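TRNA (adenine(58)-N(1))-methyltransferase TrmI (Thermus thermophilus, PDB 2PWY) catalyses the S-adenosyl-L-methionine-dependent methylation of adenosine 58 at N1 in tRNA and is required for cell growth at extreme temperatures. Local coordinates at residues E67-H72 with R142-V147; T78-K83 with G108-F113; E228-V231 with A236-R239. All coordinates share one frame; numbering follows the deposited sequence.

Contact 1 (E67-H72 with R142-V147); sequences EEYLLH and RAFWQV
Y69 and F144 both carry CG anti to the backbone N (chi1 -172° and -165°), and from facing backbones this sends the two rings past one another in opposite directions until they overlap. The outcome is an offset stack, with ring centroids 4.3 Å apart and planes inclined by 18°. The overlap is partial: F144 CD1 sits over one face of the tyrosine, 3.4 Å from Y69 CG, while F144 CE1 runs on past the ring to rest 3.6 Å from Y69 CB. At the other end F144 CB takes over, lying above the same aromatic ring in a CH-pi contact 3.9 Å from the Y69 centroid. One face of the tyrosine is thus shared between part of the phenyl ring, overlapping at CD1, and the methylene that bears it, an example of how a stack can extend beyond the aromatic atoms themselves.

A143 adds a small apolar touch at the phenolic end, its CB 3.5 Å from Y69 OH. The hydroxyl is not left to that methyl group alone, since it is hydrogen-bonded to the carbonyl O of N140, one turn back on helix 131-144. This bond fixes the far end of the ring, while the stack holds its flat side.

The pair therefore joins helix 66-72 to the C-terminal part of helix 131-144 in the Rossmann-like catalytic domain. Y69 also packs on L112 of helix 109-118 and on L21 of strand 19-22, so this aromatic contact lies where the helices of the catalytic domain meet the small N-terminal sheet.

Contact 2 (T78-K83 with G108-F113); sequences TPTYPK and GGLTLF. With SAH (S-adenosyl-L-homocysteine), chain E.
T80 and L110 meet beside the amino-acid end of S-adenosyl-L-homocysteine, in the cofactor site of a class I methyltransferase fold, where the glycine-rich turn after the first strand of the Rossmann-like sheet leads into helix 109-118. The threonine hydroxyl points at the flank of the leucine, with T80 OG1 3.6 Å from L110 CB. Its orientation comes from chi1 of -52°, which places OG1 beside the backbone N, on the same side as the N-H that the backbone already presents to the ligand. OG1 accepts a hydrogen bond from the ligand amine, at 2.8 Å from SAH N, and is also hydrogen-bonded to OD2 of D173. D173, itself bonded to the ligand, probably helps to position the threonine.

The carboxylate is held by backbone N-H groups from both segments. SAH O accepts the N-H groups of T80 and L110, each N 2.9 Å away, and so bridges the loop and the first turn of the helix; G109 N donates to SAH OXT over 3.1 Å. With the carboxylate at the N-terminal end of helix 109-118, the helix dipole probably adds to its stabilisation.

P79 packs beside the same carboxylate and directs CB at the start of the helix, where P79 CB lies 4.2 Å from the alpha carbon of G109, a close approach to the helix backbone that a glycine without a side chain makes possible. Away from the ligand, one turn further on, F113 reaches P82, the first residue of helix 82-91, and A85 of that helix also touches the phenyl ring. The F113 ring arrives obliquely, its CZ atom 4.1 Å from P82 CA.

Contact 3 (E228-V231 with A236-R239); sequences EWEV and AHPR
W229 and P238 lie side by side, the proline over one face of the indole: P238 CD is 3.6 Å from the centroid of the six-membered ring and almost exactly on its normal, a CH-pi contact. On the sheet face of E230 and H237, the extended glutamate runs beside the imidazole, with E230 OE1 3.4 Å from H237 CE1 and the carboxylate and ring planes 61° apart. R239 crosses E230 at about a right angle, bringing NH1 to 3.4 Å from E230 CB, while W229 O lies over one face of its guanidinium.

Behind them, E230 and H237 form a hydrogen-bonded pair, E230 N to H237 O at 2.8 Å and H237 N to E230 O at 3.0 Å, and R239 N continues the series to E228 O. The imidazole is fixed by ND1 donating to P238 O, 2.7 Å away in the ring plane, though from above the carbonyl plane.

Further out, W229 NE1 binds E223 of the second subunit, E228 forms a salt bridge with R220 of that subunit, and A236 bonds to N200 of the third. The contact belongs to the antiparallel beta hairpin of strands 216-232 and 235-243, whose arm enters the tetramer interfaces.

From the N terminus, the chain passes through the small N-terminal sheet into helix 66-72, where contact 1 opens. Contact 2 opens soon after at 78-83 and closes at 108-113, nested within the longer loop that contact 1 closes at 142-147. The two touch, L70 CD2 lying 3.6 Å from G109 CA, so helix 66-72 packs directly on the start of helix 109-118. Contact 3 follows in series and closes a short hairpin turn, its centre about 25 Å from that of contact 2. Contacts 1 and 2 join helices 66-72, 82-91, 109-118 and 131-144 round the cofactor site; contact 3 forms an outlying arm. All three touch the second subunit.

Contact 1 (E67-H72 with R142-V147)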
loop_
_atom_site.group_PDB
_atom_site.type_symbol
_atom_site.label_atom_id
_atom_site.label_comp_id
_atom_site.label_asym_id
_atom_site.label_seq_id
_atom_site.Cartn_x
_atom_site.Cartn_y
_atom_site.Cartn_z
ATOM N N GLU A 67 -21.503 6.923 -3.276
ATOM C CA GLU A 67 -20.332 6.389 -3.969
ATOM C C GLU A 67 -20.686 5.971 -5.407
ATOM O O GLU A 67 -20.034 6.396 -6.359
ATOM C CB GLU A 67 -19.747 5.209 -3.194
ATOM C CG GLU A 67 -18.526 4.577 -3.866
ATOM C CD GLU A 67 -17.985 3.400 -3.079
ATOM O OE1 GLU A 67 -18.751 2.805 -2.279
ATOM O OE2 GLU A 67 -16.784 3.090 -3.251
ATOM N N GLU A 68 -21.730 5.158 -5.567
ATOM C CA GLU A 68 -22.143 4.685 -6.902
ATOM C C GLU A 68 -22.538 5.841 -7.810
ATOM O O GLU A 68 -22.189 5.864 -8.991
ATOM C CB GLU A 68 -23.285 3.681 -6.799
ATOM C CG GLU A 68 -22.817 2.331 -6.257
ATOM C CD GLU A 68 -23.951 1.380 -5.898
ATOM O OE1 GLU A 68 -25.050 1.843 -5.516
ATOM O OE2 GLU A 68 -23.715 0.156 -5.968
ATOM N N TYR A 69 -23.259 6.801 -7.244
ATOM C CA TYR A 69 -23.682 7.978 -7.977
ATOM C C TYR A 69 -22.493 8.797 -8.504
ATOM O O TYR A 69 -22.458 9.127 -9.694
ATOM C CB TYR A 69 -24.586 8.839 -7.096
ATOM C CG TYR A 69 -25.216 9.984 -7.830
ATOM C CD1 TYR A 69 -26.124 9.758 -8.869
ATOM C CD2 TYR A 69 -24.909 11.290 -7.497
ATOM C CE1 TYR A 69 -26.723 10.833 -9.558
ATOM C CE2 TYR A 69 -25.491 12.370 -8.175
ATOM C CZ TYR A 69 -26.395 12.134 -9.201
ATOM O OH TYR A 69 -26.963 13.205 -9.860
ATOM N N LEU A 70 -21.540 9.144 -7.633
ATOM C CA LEU A 70 -20.353 9.879 -8.089
ATOM C C LEU A 70 -19.624 9.185 -9.226
ATOM O O LEU A 70 -19.134 9.839 -10.144
ATOM C CB LEU A 70 -19.356 10.142 -6.953
ATOM C CG LEU A 70 -19.402 11.530 -6.350
ATOM C CD1 LEU A 70 -20.683 11.669 -5.528
ATOM C CD2 LEU A 70 -18.164 11.803 -5.502
ATOM N N LEU A 71 -19.549 7.858 -9.154
ATOM C CA LEU A 71 -18.776 7.087 -10.114
ATOM C C LEU A 71 -19.462 6.975 -11.476
ATOM O O LEU A 71 -18.789 6.743 -12.479
ATOM C CB LEU A 71 -18.464 5.704 -9.560
ATOM C CG LEU A 71 -17.574 5.641 -8.313
ATOM C CD1 LEU A 71 -17.536 4.199 -7.840
ATOM C CD2 LEU A 71 -16.170 6.185 -8.603
ATOM N N HIS A 72 -20.783 7.159 -11.510
ATOM C CA HIS A 72 -21.573 6.954 -12.737
ATOM C C HIS A 72 -22.281 8.205 -13.279
ATOM O O HIS A 72 -22.688 8.234 -14.448
ATOM C CB HIS A 72 -22.566 5.785 -12.553
ATOM C CG HIS A 72 -21.902 4.491 -12.196
ATOM N ND1 HIS A 72 -21.369 3.641 -13.145
ATOM C CD2 HIS A 72 -21.646 3.918 -10.995
ATOM C CE1 HIS A 72 -20.813 2.604 -12.544
ATOM N NE2 HIS A 72 -20.974 2.742 -11.240
ATOM N N ARG A 142 -28.820 18.342 -7.635
ATOM C CA ARG A 142 -30.263 18.415 -7.472
ATOM C C ARG A 142 -30.956 17.087 -7.795
ATOM O O ARG A 142 -31.989 16.765 -7.198
ATOM C CB ARG A 142 -30.826 19.609 -8.243
ATOM C CG ARG A 142 -30.400 20.917 -7.567
ATOM C CD ARG A 142 -30.372 22.133 -8.488
ATOM N NE ARG A 142 -29.938 23.310 -7.729
ATOM C CZ ARG A 142 -29.781 24.530 -8.234
ATOM N NH1 ARG A 142 -30.017 24.768 -9.520
ATOM N NH2 ARG A 142 -29.383 25.520 -7.443
ATOM N N ALA A 143 -30.352 16.300 -8.686
ATOM C CA ALA A 143 -30.903 15.006 -9.099
ATOM C C ALA A 143 -30.824 13.955 -7.995
ATOM O O ALA A 143 -31.533 12.939 -8.037
ATOM C CB ALA A 143 -30.190 14.501 -10.356
ATOM N N PHE A 144 -29.962 14.204 -7.006
ATOM C CA PHE A 144 -29.663 13.219 -5.967
ATOM C C PHE A 144 -30.059 13.689 -4.568
ATOM O O PHE A 144 -30.312 12.864 -3.684
ATOM C CB PHE A 144 -28.160 12.928 -5.982
ATOM C CG PHE A 144 -27.768 11.696 -5.223
ATOM C CD1 PHE A 144 -27.935 10.432 -5.792
ATOM C CD2 PHE A 144 -27.211 11.789 -3.952
ATOM C CE1 PHE A 144 -27.553 9.275 -5.097
ATOM C CE2 PHE A 144 -26.843 10.637 -3.255
ATOM C CZ PHE A 144 -27.006 9.382 -3.836
ATOM N N TRP A 145 -30.131 15.006 -4.387
ATOM C CA TRP A 145 -30.207 15.626 -3.068
ATOM C C TRP A 145 -31.153 16.815 -3.127
ATOM O O TRP A 145 -30.915 17.765 -3.883
ATOM C CB TRP A 145 -28.799 16.086 -2.687
ATOM C CG TRP A 145 -28.605 16.832 -1.380
ATOM C CD1 TRP A 145 -28.309 18.152 -1.251
ATOM C CD2 TRP A 145 -28.609 16.288 -0.042
ATOM N NE1 TRP A 145 -28.135 18.481 0.075
ATOM C CE2 TRP A 145 -28.317 17.359 0.840
ATOM C CE3 TRP A 145 -28.832 15.012 0.494
ATOM C CZ2 TRP A 145 -28.263 17.201 2.226
ATOM C CZ3 TRP A 145 -28.777 14.849 1.891
ATOM C CH2 TRP A 145 -28.482 15.948 2.735
ATOM N N GLN A 146 -32.212 16.752 -2.327
ATOM C CA GLN A 146 -33.274 17.750 -2.367
ATOM C C GLN A 146 -33.202 18.801 -1.249
ATOM O O GLN A 146 -33.989 19.756 -1.246
ATOM C CB GLN A 146 -34.648 17.057 -2.378
ATOM N N VAL A 147 -32.268 18.629 -0.315
ATOM C CA VAL A 147 -32.119 19.555 0.809
ATOM C C VAL A 147 -31.442 20.839 0.331
ATOM O O VAL A 147 -30.394 20.788 -0.314
ATOM C CB VAL A 147 -31.325 18.902 1.980
ATOM C CG1 VAL A 147 -31.063 19.899 3.094
ATOM C CG2 VAL A 147 -32.060 17.665 2.518
#

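Contact 2 (T78-K83 with G108-F113)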
loop_
_atom_site.group_PDB
_atom_site.type_symbol
_atom_site.label_atom_id
_atom_site.label_comp_id
_atom_site.label_asym_id
_atom_site.label_seq_id
_atom_site.Cartn_x
_atom_site.Cartn_y
_atom_site.Cartn_z
ATOM N N THR A 78 -13.811 16.046 -13.667
ATOM C CA THR A 78 -13.803 14.775 -12.946
ATOM C C THR A 78 -14.060 14.999 -11.436
ATOM O O THR A 78 -13.377 15.814 -10.794
ATOM C CB THR A 78 -12.498 13.981 -13.189
ATOM O OG1 THR A 78 -12.321 13.773 -14.602
ATOM C CG2 THR A 78 -12.542 12.633 -12.486
ATOM N N PRO A 79 -15.059 14.293 -10.873
ATOM C CA PRO A 79 -15.335 14.520 -9.456
ATOM C C PRO A 79 -14.264 13.921 -8.561
ATOM O O PRO A 79 -13.545 13.005 -8.970
ATOM C CB PRO A 79 -16.669 13.805 -9.205
ATOM C CG PRO A 79 -16.974 13.023 -10.430
ATOM C CD PRO A 79 -15.957 13.291 -11.484
ATOM N N THR A 80 -14.172 14.450 -7.345
ATOM C CA THR A 80 -13.374 13.850 -6.282
ATOM C C THR A 80 -13.776 12.382 -6.128
ATOM O O THR A 80 -14.968 12.061 -6.131
ATOM C CB THR A 80 -13.644 14.585 -4.958
ATOM O OG1 THR A 80 -13.457 15.997 -5.152
ATOM C CG2 THR A 80 -12.732 14.088 -3.842
ATOM N N TYR A 81 -12.803 11.480 -6.002
ATOM C CA TYR A 81 -13.166 10.080 -5.794
ATOM C C TYR A 81 -13.802 9.888 -4.419
ATOM O O TYR A 81 -13.433 10.564 -3.465
ATOM C CB TYR A 81 -11.959 9.156 -5.988
ATOM C CG TYR A 81 -11.614 8.973 -7.455
ATOM C CD1 TYR A 81 -11.949 7.801 -8.136
ATOM C CD2 TYR A 81 -10.968 9.986 -8.162
ATOM C CE1 TYR A 81 -11.638 7.646 -9.497
ATOM C CE2 TYR A 81 -10.657 9.847 -9.501
ATOM C CZ TYR A 81 -10.985 8.677 -10.163
ATOM O OH TYR A 81 -10.658 8.562 -11.500
ATOM N N PRO A 82 -14.773 8.965 -4.315
ATOM C CA PRO A 82 -15.433 8.684 -3.038
ATOM C C PRO A 82 -14.504 8.425 -1.843
ATOM O O PRO A 82 -14.754 8.952 -0.776
ATOM C CB PRO A 82 -16.301 7.457 -3.370
ATOM C CG PRO A 82 -16.658 7.677 -4.781
ATOM C CD PRO A 82 -15.349 8.136 -5.392
ATOM N N LYS A 83 -13.424 7.665 -2.011
ATOM C CA LYS A 83 -12.530 7.404 -0.877
ATOM C C LYS A 83 -11.938 8.712 -0.330
ATOM O O LYS A 83 -11.710 8.875 0.880
ATOM C CB LYS A 83 -11.414 6.435 -1.280
ATOM C CG LYS A 83 -10.406 6.992 -2.279
ATOM C CD LYS A 83 -9.331 5.964 -2.614
ATOM C CE LYS A 83 -8.350 6.559 -3.638
ATOM N NZ LYS A 83 -7.528 7.685 -3.095
ATOM N N GLY A 108 -19.919 18.536 -8.706
ATOM C CA GLY A 108 -20.763 18.388 -7.520
ATOM C C GLY A 108 -20.564 17.128 -6.694
ATOM O O GLY A 108 -21.336 16.868 -5.770
ATOM N N GLY A 109 -19.522 16.356 -6.992
ATOM C CA GLY A 109 -19.286 15.113 -6.250
ATOM C C GLY A 109 -18.937 15.393 -4.802
ATOM O O GLY A 109 -19.621 14.926 -3.890
ATOM N N LEU A 110 -17.870 16.158 -4.586
ATOM C CA LEU A 110 -17.492 16.546 -3.220
ATOM C C LEU A 110 -18.621 17.363 -2.567
ATOM O O LEU A 110 -18.907 17.201 -1.381
ATOM C CB LEU A 110 -16.160 17.309 -3.226
ATOM C CG LEU A 110 -15.634 17.726 -1.846
ATOM C CD1 LEU A 110 -15.565 16.540 -0.894
ATOM C CD2 LEU A 110 -14.286 18.486 -1.946
ATOM N N THR A 111 -19.281 18.215 -3.356
ATOM C CA THR A 111 -20.412 19.004 -2.858
ATOM C C THR A 111 -21.440 18.125 -2.145
ATOM O O THR A 111 -21.911 18.469 -1.059
ATOM C CB THR A 111 -21.114 19.795 -3.981
ATOM O OG1 THR A 111 -20.129 20.506 -4.747
ATOM C CG2 THR A 111 -22.121 20.780 -3.368
ATOM N N LEU A 112 -21.769 16.984 -2.751
ATOM C CA LEU A 112 -22.736 16.071 -2.155
ATOM C C LEU A 112 -22.269 15.502 -0.815
ATOM O O LEU A 112 -23.054 15.436 0.142
ATOM C CB LEU A 112 -23.088 14.964 -3.154
ATOM C CG LEU A 112 -24.030 15.417 -4.284
ATOM C CD1 LEU A 112 -23.994 14.406 -5.420
ATOM C CD2 LEU A 112 -25.487 15.635 -3.770
ATOM N N PHE A 113 -20.992 15.127 -0.734
ATOM C CA PHE A 113 -20.414 14.627 0.520
ATOM C C PHE A 113 -20.472 15.710 1.604
ATOM O O PHE A 113 -20.893 15.461 2.748
ATOM C CB PHE A 113 -18.971 14.154 0.303
ATOM C CG PHE A 113 -18.882 12.727 -0.161
ATOM C CD1 PHE A 113 -19.077 12.404 -1.501
ATOM C CD2 PHE A 113 -18.637 11.703 0.760
ATOM C CE1 PHE A 113 -19.017 11.055 -1.937
ATOM C CE2 PHE A 113 -18.572 10.365 0.339
ATOM C CZ PHE A 113 -18.765 10.043 -1.002
HETATM N N SAH E . -14.519 18.343 -6.329
HETATM C CA SAH E . -15.266 18.523 -7.617
HETATM C CB SAH E . -14.308 18.590 -8.800
HETATM C CG SAH E . -13.559 19.923 -8.868
HETATM S SD SAH E . -12.646 20.035 -10.431
HETATM C C SAH E . -16.253 17.381 -7.766
HETATM O O SAH E . -16.245 16.446 -6.950
HETATM O OXT SAH E . -17.081 17.383 -8.683
HETATM C "C5'" SAH E . -11.972 21.691 -10.137
HETATM C "C4'" SAH E . -12.983 22.794 -10.469
HETATM O "O4'" SAH E . -12.561 23.998 -9.863
HETATM C "C3'" SAH E . -13.144 23.106 -11.962
HETATM O "O3'" SAH E . -14.530 23.040 -12.282
HETATM C "C2'" SAH E . -12.590 24.523 -12.122
HETATM O "O2'" SAH E . -13.298 25.308 -13.054
HETATM C "C1'" SAH E . -12.804 25.092 -10.742
HETATM N N9 SAH E . -11.883 26.140 -10.272
HETATM C C8 SAH E . -10.519 26.135 -10.351
HETATM N N7 SAH E . -10.072 27.244 -9.719
HETATM C C5 SAH E . -11.116 27.925 -9.198
HETATM C C6 SAH E . -11.210 29.113 -8.462
HETATM N N6 SAH E . -10.115 29.810 -8.122
HETATM N N1 SAH E . -12.474 29.546 -8.084
HETATM C C2 SAH E . -13.602 28.841 -8.429
HETATM N N3 SAH E . -13.493 27.677 -9.165
HETATM C C4 SAH E . -12.269 27.231 -9.538
#

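Contact 3 (E228-V231 with A236-R239)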
loop_
_atom_site.group_PDB
_atom_site.type_symbol
_atom_site.label_atom_id
_atom_site.label_comp_id
_atom_site.label_asym_id
_atom_site.label_seq_id
_atom_site.Cartn_x
_atom_site.Cartn_y
_atom_site.Cartn_z
ATOM N N GLU A 228 -9.214 -2.918 -2.575
ATOM C CA GLU A 228 -10.322 -3.852 -2.798
ATOM C C GLU A 228 -9.848 -5.293 -2.940
ATOM O O GLU A 228 -8.807 -5.556 -3.554
ATOM C CB GLU A 228 -11.101 -3.450 -4.051
ATOM C CG GLU A 228 -11.566 -1.990 -4.050
ATOM C CD GLU A 228 -12.834 -1.756 -3.251
ATOM O OE1 GLU A 228 -13.519 -2.734 -2.884
ATOM O OE2 GLU A 228 -13.150 -0.569 -3.002
ATOM N N TRP A 229 -10.617 -6.211 -2.361
ATOM C CA TRP A 229 -10.406 -7.634 -2.545
ATOM C C TRP A 229 -11.457 -8.230 -3.464
ATOM O O TRP A 229 -12.613 -7.755 -3.513
ATOM C CB TRP A 229 -10.444 -8.372 -1.195
ATOM C CG TRP A 229 -9.221 -8.214 -0.346
ATOM C CD1 TRP A 229 -8.671 -7.044 0.123
ATOM C CD2 TRP A 229 -8.406 -9.273 0.160
ATOM N NE1 TRP A 229 -7.563 -7.325 0.898
ATOM C CE2 TRP A 229 -7.376 -8.682 0.932
ATOM C CE3 TRP A 229 -8.455 -10.671 0.050
ATOM C CZ2 TRP A 229 -6.385 -9.448 1.575
ATOM C CZ3 TRP A 229 -7.466 -11.430 0.682
ATOM C CH2 TRP A 229 -6.449 -10.812 1.434
ATOM N N GLU A 230 -11.046 -9.270 -4.187
ATOM C CA GLU A 230 -11.971 -10.120 -4.920
ATOM C C GLU A 230 -12.169 -11.375 -4.093
ATOM O O GLU A 230 -11.215 -12.110 -3.827
ATOM C CB GLU A 230 -11.405 -10.505 -6.279
ATOM C CG GLU A 230 -12.302 -11.506 -7.014
ATOM C CD GLU A 230 -11.800 -11.877 -8.394
ATOM O OE1 GLU A 230 -10.773 -11.302 -8.835
ATOM O OE2 GLU A 230 -12.443 -12.743 -9.041
ATOM N N VAL A 231 -13.405 -11.614 -3.664
ATOM C CA VAL A 231 -13.702 -12.788 -2.866
ATOM C C VAL A 231 -14.896 -13.504 -3.479
ATOM O O VAL A 231 -16.010 -12.982 -3.477
ATOM C CB VAL A 231 -13.978 -12.436 -1.384
ATOM C CG1 VAL A 231 -14.313 -13.698 -0.574
ATOM C CG2 VAL A 231 -12.779 -11.716 -0.771
ATOM N N ALA A 236 -9.917 -15.678 -3.169
ATOM C CA ALA A 236 -9.855 -14.575 -2.213
ATOM C C ALA A 236 -8.478 -13.943 -2.289
ATOM O O ALA A 236 -7.501 -14.533 -1.823
ATOM C CB ALA A 236 -10.113 -15.073 -0.786
ATOM N N HIS A 237 -8.399 -12.754 -2.878
ATOM C CA HIS A 237 -7.137 -12.024 -2.989
ATOM C C HIS A 237 -7.410 -10.551 -3.235
ATOM O O HIS A 237 -8.473 -10.199 -3.753
ATOM C CB HIS A 237 -6.286 -12.577 -4.145
ATOM C CG HIS A 237 -6.991 -12.589 -5.467
ATOM N ND1 HIS A 237 -7.087 -11.471 -6.269
ATOM C CD2 HIS A 237 -7.626 -13.585 -6.132
ATOM C CE1 HIS A 237 -7.766 -11.771 -7.363
ATOM N NE2 HIS A 237 -8.092 -13.052 -7.314
ATOM N N PRO A 238 -6.459 -9.678 -2.863
ATOM C CA PRO A 238 -6.593 -8.290 -3.290
ATOM C C PRO A 238 -6.768 -8.239 -4.808
ATOM O O PRO A 238 -6.147 -9.040 -5.519
ATOM C CB PRO A 238 -5.260 -7.673 -2.867
ATOM C CG PRO A 238 -4.846 -8.482 -1.693
ATOM C CD PRO A 238 -5.256 -9.886 -2.036
ATOM N N ARG A 239 -7.618 -7.342 -5.301
ATOM C CA ARG A 239 -7.879 -7.268 -6.742
ATOM C C ARG A 239 -6.573 -7.077 -7.522
ATOM O O ARG A 239 -5.685 -6.322 -7.098
ATOM C CB ARG A 239 -8.894 -6.171 -7.081
ATOM C CG ARG A 239 -10.291 -6.484 -6.599
ATOM C CD ARG A 239 -11.365 -5.706 -7.367
ATOM N NE ARG A 239 -12.684 -5.938 -6.767
ATOM C CZ ARG A 239 -13.442 -7.007 -7.009
ATOM N NH1 ARG A 239 -13.034 -7.939 -7.862
ATOM N NH2 ARG A 239 -14.617 -7.143 -6.402
#